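Glycosyl hydrolase BlGH5_18 (Bifidobacterium longum subsp. infantis, PDB 7LQX) probably hydrolyses glycosidic bonds during N-glycan breakdown, as a subfamily 18 member of glycoside hydrolase family GH5. Local coordinates at residues V28-S33 and R88-I93; F66-Y71 and G108-F113; V200-E205 and W273-G278. All blocks are in the same frame, centred on the assembly; numbering follows the deposited sequence. Where two conformers were deposited one is given.

Interaction 1: residues V28-S33 and R88-I93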
# COMPACT_ATOMS: atom_id res chain seq x y z
N VAL A 28 15.68 -3.26 -22.45
CA VAL A 28 14.39 -2.67 -22.17
C VAL A 28 14.07 -2.74 -20.68
O VAL A 28 14.48 -3.67 -19.97
CB VAL A 28 13.22 -3.30 -22.97
CG1 VAL A 28 13.41 -3.07 -24.45
CG2 VAL A 28 13.10 -4.78 -22.67
N ASN A 29 13.34 -1.73 -20.22
CA ASN A 29 12.64 -1.79 -18.95
C ASN A 29 11.42 -2.66 -19.16
O ASN A 29 10.55 -2.34 -19.97
CB ASN A 29 12.24 -0.37 -18.56
CG ASN A 29 13.44 0.45 -18.14
OD1 ASN A 29 13.93 0.31 -17.02
ND2 ASN A 29 13.93 1.31 -19.04
N TYR A 30 11.38 -3.79 -18.45
CA TYR A 30 10.39 -4.84 -18.72
C TYR A 30 9.12 -4.56 -17.95
O TYR A 30 9.10 -4.61 -16.72
CB TYR A 30 10.98 -6.21 -18.38
CG TYR A 30 9.98 -7.33 -18.50
CD1 TYR A 30 9.14 -7.42 -19.59
CD2 TYR A 30 9.89 -8.31 -17.52
CE1 TYR A 30 8.20 -8.45 -19.70
CE2 TYR A 30 8.98 -9.35 -17.63
CZ TYR A 30 8.14 -9.41 -18.72
OH TYR A 30 7.22 -10.45 -18.78
N THR A 31 8.06 -4.24 -18.69
CA THR A 31 6.72 -4.12 -18.15
C THR A 31 5.93 -5.36 -18.55
O THR A 31 5.59 -5.50 -19.74
CB THR A 31 6.06 -2.85 -18.70
OG1 THR A 31 6.31 -2.73 -20.11
CG2 THR A 31 6.60 -1.61 -18.02
N PRO A 32 5.66 -6.29 -17.64
CA PRO A 32 5.01 -7.54 -18.04
C PRO A 32 3.71 -7.30 -18.80
O PRO A 32 2.88 -6.47 -18.40
CB PRO A 32 4.77 -8.26 -16.71
CG PRO A 32 5.87 -7.75 -15.81
CD PRO A 32 6.07 -6.30 -16.22
N SER A 33 3.54 -8.02 -19.91
CA SER A 33 2.36 -7.84 -20.73
C SER A 33 1.10 -8.30 -20.00
O SER A 33 0.02 -7.74 -20.22
CB SER A 33 2.51 -8.60 -22.04
OG SER A 33 2.53 -9.99 -21.82
N ARG A 88 13.63 -14.19 -8.79
CA ARG A 88 14.69 -15.06 -9.31
C ARG A 88 14.22 -15.79 -10.55
O ARG A 88 14.99 -15.95 -11.51
CB ARG A 88 15.14 -16.03 -8.22
CG ARG A 88 16.27 -16.95 -8.66
CD ARG A 88 16.83 -17.79 -7.53
NE ARG A 88 17.80 -18.74 -8.04
CZ ARG A 88 18.48 -19.61 -7.31
NH1 ARG A 88 18.31 -19.66 -5.99
NH2 ARG A 88 19.33 -20.44 -7.90
N ARG A 89 12.96 -16.24 -10.57
CA ARG A 89 12.45 -16.95 -11.73
C ARG A 89 12.42 -16.04 -12.96
O ARG A 89 12.75 -16.47 -14.07
CB ARG A 89 11.05 -17.51 -11.44
CG ARG A 89 10.40 -18.19 -12.63
CD ARG A 89 10.95 -19.57 -12.91
NE ARG A 89 10.12 -20.28 -13.87
CZ ARG A 89 8.92 -20.78 -13.60
NH1 ARG A 89 8.40 -20.66 -12.39
NH2 ARG A 89 8.23 -21.42 -14.54
N MSE A 90 12.02 -14.79 -12.77
CA MSE A 90 11.96 -13.86 -13.90
C MSE A 90 13.36 -13.62 -14.47
O MSE A 90 13.54 -13.58 -15.69
CB MSE A 90 11.31 -12.56 -13.48
CG MSE A 90 11.14 -11.58 -14.62
SE MSE A 90 10.18 -10.01 -14.13
CE MSE A 90 8.45 -10.77 -13.99
N VAL A 91 14.33 -13.46 -13.57
CA VAL A 91 15.73 -13.36 -13.98
C VAL A 91 16.16 -14.62 -14.71
O VAL A 91 16.80 -14.56 -15.77
CB VAL A 91 16.62 -13.09 -12.75
CG1 VAL A 91 18.08 -13.26 -13.12
CG2 VAL A 91 16.32 -11.72 -12.19
N HIS A 92 15.82 -15.78 -14.15
CA HIS A 92 16.17 -17.06 -14.77
C HIS A 92 15.63 -17.15 -16.18
O HIS A 92 16.34 -17.61 -17.09
CB HIS A 92 15.63 -18.20 -13.90
CG HIS A 92 16.13 -19.55 -14.30
ND1 HIS A 92 17.43 -19.94 -14.09
CD2 HIS A 92 15.51 -20.59 -14.89
CE1 HIS A 92 17.59 -21.18 -14.53
NE2 HIS A 92 16.44 -21.59 -15.03
N ILE A 93 14.39 -16.71 -16.40
CA ILE A 93 13.79 -16.79 -17.72
C ILE A 93 14.47 -15.84 -18.69
O ILE A 93 14.72 -16.19 -19.85
CB ILE A 93 12.27 -16.53 -17.62
CG1 ILE A 93 11.59 -17.67 -16.86
CG2 ILE A 93 11.67 -16.37 -19.00
CD1 ILE A 93 10.14 -17.38 -16.48
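Met90, present in the crystal as selenomethionine, reaches from helix 81-96 to the ring of Tyr30 in 28-33. The two backbones stay well apart, with the CA atoms of Pro32 and Met90 10.3 Å from each other, so the long side chain does the bridging. From CB the chain runs straight outward: CG is anti to the backbone N (chi1 -177°) and the next torsion is extended too. CB and CG therefore serve as a spacer that carries the selenium away from the helix. SE then settles against one edge of the phenol ring, 3.8 Å from Tyr30 CE2 and about equally far from Tyr30 CD2. It lies close to the ring plane, 84° off the normal and 4.9 Å from the ring centroid, which makes this an edge-on Met-aromatic contact. At the last torsion the chain bends, keeping CE on the same rim at 3.9 Å from Tyr30 CE2. The methyl also comes within 4.4 Å of Pro32 CG, a looser apolar touch.

Pro32 meets the tyrosine in another way, its N standing 3.9 Å above one ring face near the rim. With the selenium at an edge and the proline at a face, the ring is bordered on two different sides. Its polar end is occupied as well: Tyr30 OH hydrogen bonds to Asp51 of helix 45-57, while Val48 and Met52 of that helix pack on the side chain. Val65 of strand 62-65 touches both Tyr30 and Met90, filling in between strand and helix. Such apolar packing between the parallel strands and their surrounding helices is characteristic of the (beta/alpha)8 barrel, the GH5 catalytic fold.

Interaction 2: residues F66-Y71 and G108-F113. With EDO (1,2-ethanediol), chain D; EDO (1,2-ethanediol), chain E.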
# COMPACT_ATOMS: atom_id res chain seq x y z
N PHE A 66 11.42 -5.08 -12.16
CA PHE A 66 10.88 -4.32 -11.04
C PHE A 66 9.93 -5.13 -10.16
O PHE A 66 8.72 -5.13 -10.39
CB PHE A 66 10.12 -3.10 -11.57
CG PHE A 66 10.92 -2.22 -12.48
CD1 PHE A 66 11.63 -1.17 -11.96
CD2 PHE A 66 10.96 -2.46 -13.84
CE1 PHE A 66 12.38 -0.35 -12.79
CE2 PHE A 66 11.70 -1.63 -14.68
CZ PHE A 66 12.41 -0.58 -14.15
N PRO A 67 10.44 -5.77 -9.10
CA PRO A 67 9.55 -6.27 -8.05
C PRO A 67 8.90 -5.12 -7.30
O PRO A 67 9.32 -3.96 -7.39
CB PRO A 67 10.48 -7.08 -7.15
CG PRO A 67 11.82 -6.45 -7.35
CD PRO A 67 11.86 -6.01 -8.78
N VAL A 68 7.85 -5.44 -6.55
CA VAL A 68 7.04 -4.45 -5.84
C VAL A 68 7.19 -4.65 -4.34
O VAL A 68 7.00 -5.76 -3.82
CB VAL A 68 5.57 -4.50 -6.31
CG1 VAL A 68 4.67 -3.65 -5.43
CG2 VAL A 68 5.50 -4.05 -7.75
N TRP A 69 7.52 -3.57 -3.63
CA TRP A 69 8.00 -3.66 -2.26
C TRP A 69 6.98 -4.21 -1.28
O TRP A 69 7.34 -5.07 -0.47
CB TRP A 69 8.51 -2.28 -1.84
CG TRP A 69 9.29 -2.20 -0.57
CD1 TRP A 69 9.70 -3.24 0.22
CD2 TRP A 69 9.73 -1.01 0.07
NE1 TRP A 69 10.40 -2.75 1.31
CE2 TRP A 69 10.42 -1.38 1.23
CE3 TRP A 69 9.63 0.35 -0.26
CZ2 TRP A 69 11.01 -0.44 2.08
CZ3 TRP A 69 10.21 1.28 0.59
CH2 TRP A 69 10.89 0.87 1.74
N PRO A 70 5.72 -3.76 -1.29
CA PRO A 70 4.74 -4.33 -0.35
C PRO A 70 4.51 -5.82 -0.52
O PRO A 70 3.95 -6.44 0.39
CB PRO A 70 3.45 -3.52 -0.60
CG PRO A 70 3.72 -2.70 -1.83
CD PRO A 70 5.20 -2.56 -1.98
N TYR A 71 4.89 -6.41 -1.66
CA TYR A 71 4.76 -7.85 -1.82
C TYR A 71 6.02 -8.58 -1.35
O TYR A 71 5.92 -9.70 -0.84
CB TYR A 71 4.46 -8.25 -3.28
CG TYR A 71 3.40 -7.41 -3.97
CD1 TYR A 71 2.38 -6.79 -3.26
CD2 TYR A 71 3.45 -7.21 -5.33
CE1 TYR A 71 1.45 -5.99 -3.90
CE2 TYR A 71 2.53 -6.42 -5.98
CZ TYR A 71 1.53 -5.82 -5.26
OH TYR A 71 0.63 -5.03 -5.93
N GLY A 108 7.98 1.04 -4.14
CA GLY A 108 8.58 2.35 -4.28
C GLY A 108 7.70 3.22 -5.15
O GLY A 108 6.57 3.54 -4.78
N HIS A 109 8.18 3.55 -6.35
CA HIS A 109 7.43 4.42 -7.24
C HIS A 109 7.52 3.90 -8.67
O HIS A 109 8.62 3.68 -9.18
CB HIS A 109 7.97 5.85 -7.22
CG HIS A 109 7.14 6.80 -8.01
ND1 HIS A 109 5.94 7.29 -7.55
CD2 HIS A 109 7.29 7.28 -9.27
CE1 HIS A 109 5.41 8.07 -8.47
NE2 HIS A 109 6.20 8.08 -9.52
N LEU A 110 6.36 3.73 -9.30
CA LEU A 110 6.28 3.36 -10.71
C LEU A 110 5.14 4.09 -11.40
O LEU A 110 3.97 3.92 -11.04
CB LEU A 110 6.06 1.85 -10.85
CG LEU A 110 7.22 0.96 -10.43
CD1 LEU A 110 6.74 -0.45 -10.13
CD2 LEU A 110 8.28 0.92 -11.51
N SER A 111 5.48 4.88 -12.42
CA SER A 111 4.52 5.45 -13.36
C SER A 111 3.36 6.15 -12.66
O SER A 111 2.19 5.96 -13.01
CB SER A 111 4.01 4.40 -14.34
OG SER A 111 5.08 3.74 -14.99
N SER A 112 3.70 7.01 -11.70
CA SER A 112 2.82 7.90 -10.94
C SER A 112 2.28 7.27 -9.66
O SER A 112 1.66 7.97 -8.86
CB SER A 112 1.64 8.47 -11.75
OG SER A 112 0.53 7.58 -11.79
N PHE A 113 2.47 5.97 -9.46
CA PHE A 113 1.92 5.26 -8.31
C PHE A 113 3.01 4.96 -7.29
O PHE A 113 4.09 4.47 -7.64
CB PHE A 113 1.30 3.94 -8.75
CG PHE A 113 0.12 4.09 -9.66
CD1 PHE A 113 -1.16 4.28 -9.14
CD2 PHE A 113 0.27 4.03 -11.04
CE1 PHE A 113 -2.24 4.42 -9.97
CE2 PHE A 113 -0.83 4.15 -11.86
CZ PHE A 113 -2.08 4.35 -11.33
C1 EDO D . 9.76 5.13 -14.79
O1 EDO D . 10.81 5.37 -13.86
C2 EDO D . 8.61 4.45 -14.05
O2 EDO D . 8.19 5.29 -12.97
C1 EDO E . 7.58 7.88 -16.84
O1 EDO E . 6.32 8.56 -16.85
C2 EDO E . 7.42 6.44 -17.29
O2 EDO E . 6.44 5.77 -16.48
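Gly108 brings its backbone N to within 4.1 Å of Trp69 CB, where the chain enters a tight beta hairpin built on strands 109-110 and 113-114. Gly108 follows a cis peptide bond and has positive phi, a conformation favourable to glycine. Its N lies near the plane of the indole, at the edge, while Trp69 NE1 is engaged by Gln73. His109 takes its ND1 to Asp114, and its ring meets Trp123 of the second subunit.

Leu110 supplies the main apolar bridge. With CG anti to the carbonyl carbon (chi1 -68°), the fork faces 66-71 and each methyl takes one partner: CD2 approaches the Phe66 ring, 4.0 Å from Phe66 CD1, and CD1 lies a looser 4.5 Å from Val68 CG2. The branched tip thus joins the loop after strand 62-65 to the hairpin, beside Val68 at the N-cap of helix 69-72.

From Leu110 to Phe113 the chain makes a type I' turn, closed by paired backbone bonds between these two residues. Ser111 N points out of the turn at a 1,2-ethanediol, probably from the crystallisation liquor, and bonds its O2 at 2.8 Å and a nearly straight 172°. Ser112 OG donates to Ser111 O at 2.6 Å, meeting a lone pair of that oxygen in the carbonyl plane; it also bonds His124 of the second subunit, whose ring stacks on Phe113. The Phe113 ring carries Ser112 OG 3.6 Å above one face, toward the rim, and Leu110 O in plane at its edge.

Interaction 3: residues V200-E205 and W273-G278. With EDO (1,2-ethanediol), chain D.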
# COMPACT_ATOMS: atom_id res chain seq x y z
N VAL A 200 27.11 -5.35 -10.26
CA VAL A 200 27.02 -3.90 -10.09
C VAL A 200 26.04 -3.57 -8.98
O VAL A 200 25.06 -4.28 -8.71
CB VAL A 200 26.66 -3.15 -11.39
CG1 VAL A 200 27.76 -3.35 -12.45
CG2 VAL A 200 25.29 -3.55 -11.92
N ALA A 201 26.33 -2.45 -8.31
CA ALA A 201 25.46 -1.83 -7.33
C ALA A 201 25.26 -0.39 -7.76
O ALA A 201 26.24 0.35 -7.91
CB ALA A 201 26.09 -1.89 -5.93
N LEU A 202 24.01 0.00 -7.95
CA LEU A 202 23.65 1.28 -8.52
C LEU A 202 22.56 1.94 -7.70
O LEU A 202 21.83 1.28 -6.95
CB LEU A 202 23.07 1.11 -9.94
CG LEU A 202 23.89 0.23 -10.87
CD1 LEU A 202 23.15 -0.12 -12.14
CD2 LEU A 202 25.20 0.90 -11.23
N HIS A 203 22.41 3.25 -7.88
CA HIS A 203 21.24 3.96 -7.38
C HIS A 203 20.68 4.83 -8.50
O HIS A 203 21.37 5.16 -9.46
CB HIS A 203 21.52 4.76 -6.10
CG HIS A 203 22.50 5.87 -6.28
ND1 HIS A 203 22.11 7.18 -6.40
CD2 HIS A 203 23.85 5.86 -6.36
CE1 HIS A 203 23.18 7.94 -6.56
NE2 HIS A 203 24.25 7.16 -6.55
N SER A 204 19.39 5.17 -8.37
CA SER A 204 18.65 5.86 -9.42
C SER A 204 17.82 7.00 -8.86
O SER A 204 17.01 6.80 -7.95
CB SER A 204 17.71 4.88 -10.14
OG SER A 204 16.63 5.54 -10.78
N GLU A 205 17.99 8.17 -9.45
CA GLU A 205 17.14 9.31 -9.19
C GLU A 205 16.47 9.77 -10.48
O GLU A 205 16.99 9.54 -11.59
CB GLU A 205 17.96 10.46 -8.62
CG GLU A 205 18.53 10.17 -7.25
CD GLU A 205 19.78 9.29 -7.25
OE1 GLU A 205 20.71 9.55 -8.04
OE2 GLU A 205 19.82 8.35 -6.43
N TRP A 273 24.89 4.96 -17.78
CA TRP A 273 23.81 4.11 -18.25
C TRP A 273 22.58 4.98 -18.45
O TRP A 273 22.03 5.52 -17.49
CB TRP A 273 23.55 3.01 -17.22
CG TRP A 273 22.51 2.01 -17.65
CD1 TRP A 273 21.92 1.92 -18.87
CD2 TRP A 273 21.95 0.96 -16.86
NE1 TRP A 273 21.02 0.89 -18.89
CE2 TRP A 273 21.02 0.27 -17.67
CE3 TRP A 273 22.14 0.52 -15.55
CZ2 TRP A 273 20.29 -0.82 -17.21
CZ3 TRP A 273 21.42 -0.56 -15.10
CH2 TRP A 273 20.50 -1.22 -15.93
N LEU A 274 22.17 5.14 -19.71
CA LEU A 274 20.86 5.70 -20.04
C LEU A 274 19.85 4.61 -19.70
O LEU A 274 19.41 3.83 -20.55
CB LEU A 274 20.83 6.08 -21.50
CG LEU A 274 19.62 6.88 -21.96
CD1 LEU A 274 19.33 8.07 -21.07
CD2 LEU A 274 19.86 7.33 -23.40
N GLN A 275 19.52 4.55 -18.40
CA GLN A 275 18.74 3.45 -17.84
C GLN A 275 17.26 3.58 -18.15
O GLN A 275 16.55 2.56 -18.14
CB GLN A 275 19.02 3.39 -16.33
CG GLN A 275 18.40 2.21 -15.62
CD GLN A 275 18.63 2.23 -14.12
OE1 GLN A 275 19.22 1.30 -13.55
NE2 GLN A 275 18.18 3.27 -13.48
N GLU A 276 16.78 4.79 -18.44
CA GLU A 276 15.48 4.97 -19.04
C GLU A 276 15.54 6.06 -20.09
O GLU A 276 16.09 7.14 -19.85
CB GLU A 276 14.41 5.44 -18.05
CG GLU A 276 14.09 4.46 -16.97
CD GLU A 276 13.06 4.96 -16.00
OE1 GLU A 276 12.49 6.06 -16.19
OE2 GLU A 276 12.86 4.24 -15.00
N VAL A 277 14.95 5.78 -21.24
CA VAL A 277 14.61 6.81 -22.22
C VAL A 277 13.35 6.33 -22.91
O VAL A 277 13.27 5.17 -23.33
CB VAL A 277 15.77 7.07 -23.20
CG1 VAL A 277 16.23 5.77 -23.80
CG2 VAL A 277 15.34 8.06 -24.27
N GLY A 278 12.35 7.20 -23.00
CA GLY A 278 11.10 6.88 -23.67
C GLY A 278 10.65 8.04 -24.53
O GLY A 278 11.26 9.11 -24.53
C1 EDO D . 9.76 5.13 -14.79
O1 EDO D . 10.81 5.37 -13.86
C2 EDO D . 8.61 4.45 -14.05
O2 EDO D . 8.19 5.29 -12.97
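Leu202 and Trp273 make the apolar part of this contact inside the barrel, between strands 200-202 and 272-277. Leu202 CD1 comes up to the edge of the indole, near its plane, 3.5 Å from Trp273 CZ3. The two side chains meet at about a right angle. One face of the same indole is occupied by Gln275 CG, 3.7 Å above the ring centre; with CG anti to the backbone N (chi1 -174°), the glutamine lays its chain over the Trp273 ring, two residues back along the strand.

No hydrogen bond spans the contact; Gln275 NE2 packs 3.7 Å from the methylene carbon Ser204 CB. The buried amide is satisfied elsewhere, NE2 by His232 and OE1 by Thr159, while Ser204 OG bonds the backbone N of Glu163.

The hydrogen bonds belong to single segments or outside groups. His203 ND1 donates to Glu205 OE2 at 2.6 Å, almost straight (167°), in the ring plane and on the syn lone pair. Glu276 OE2 accepts O1 of a 1,2-ethanediol at 2.6 Å and pairs with Arg64; its OE1 is bonded to Trp234. With Glu276 replaced by an alanine, Arg64 would probably be left without this carboxylate mate and Trp234 NE1 without its acceptor.

Glu276 lies near the C-terminal end of strand 272-277, the seventh of the barrel, consistent with the GH5 nucleophile, and Glu163, after the fourth, with the acid/base. Along these two strands the chemistry passes from an apolar Leu202-Trp273 pair to amide and hydroxyl groups held by outside partners, and then to the ethanediol-bound carboxylate of the probable active site.

From the N terminus, 28-33 leaves the first barrel strand, and interaction 1 closes a loop of 54 residues when helix 81-96 returns to it. Before that happens, 66-71 opens interaction 2, which closes only at the hairpin 108-113; the two loops therefore cross, and Phe66 packs against Asn29 where they touch. Interaction 3 follows in series, joining the fifth and seventh strands over 67 residues. It meets interaction 1 through a probable hydrogen bond from Asn29 ND2 to Gln275 O, 3.0 Å apart, and shares one ethanediol with interaction 2. Together they tie an outer helix, a dimer-facing hairpin and the barrel interior.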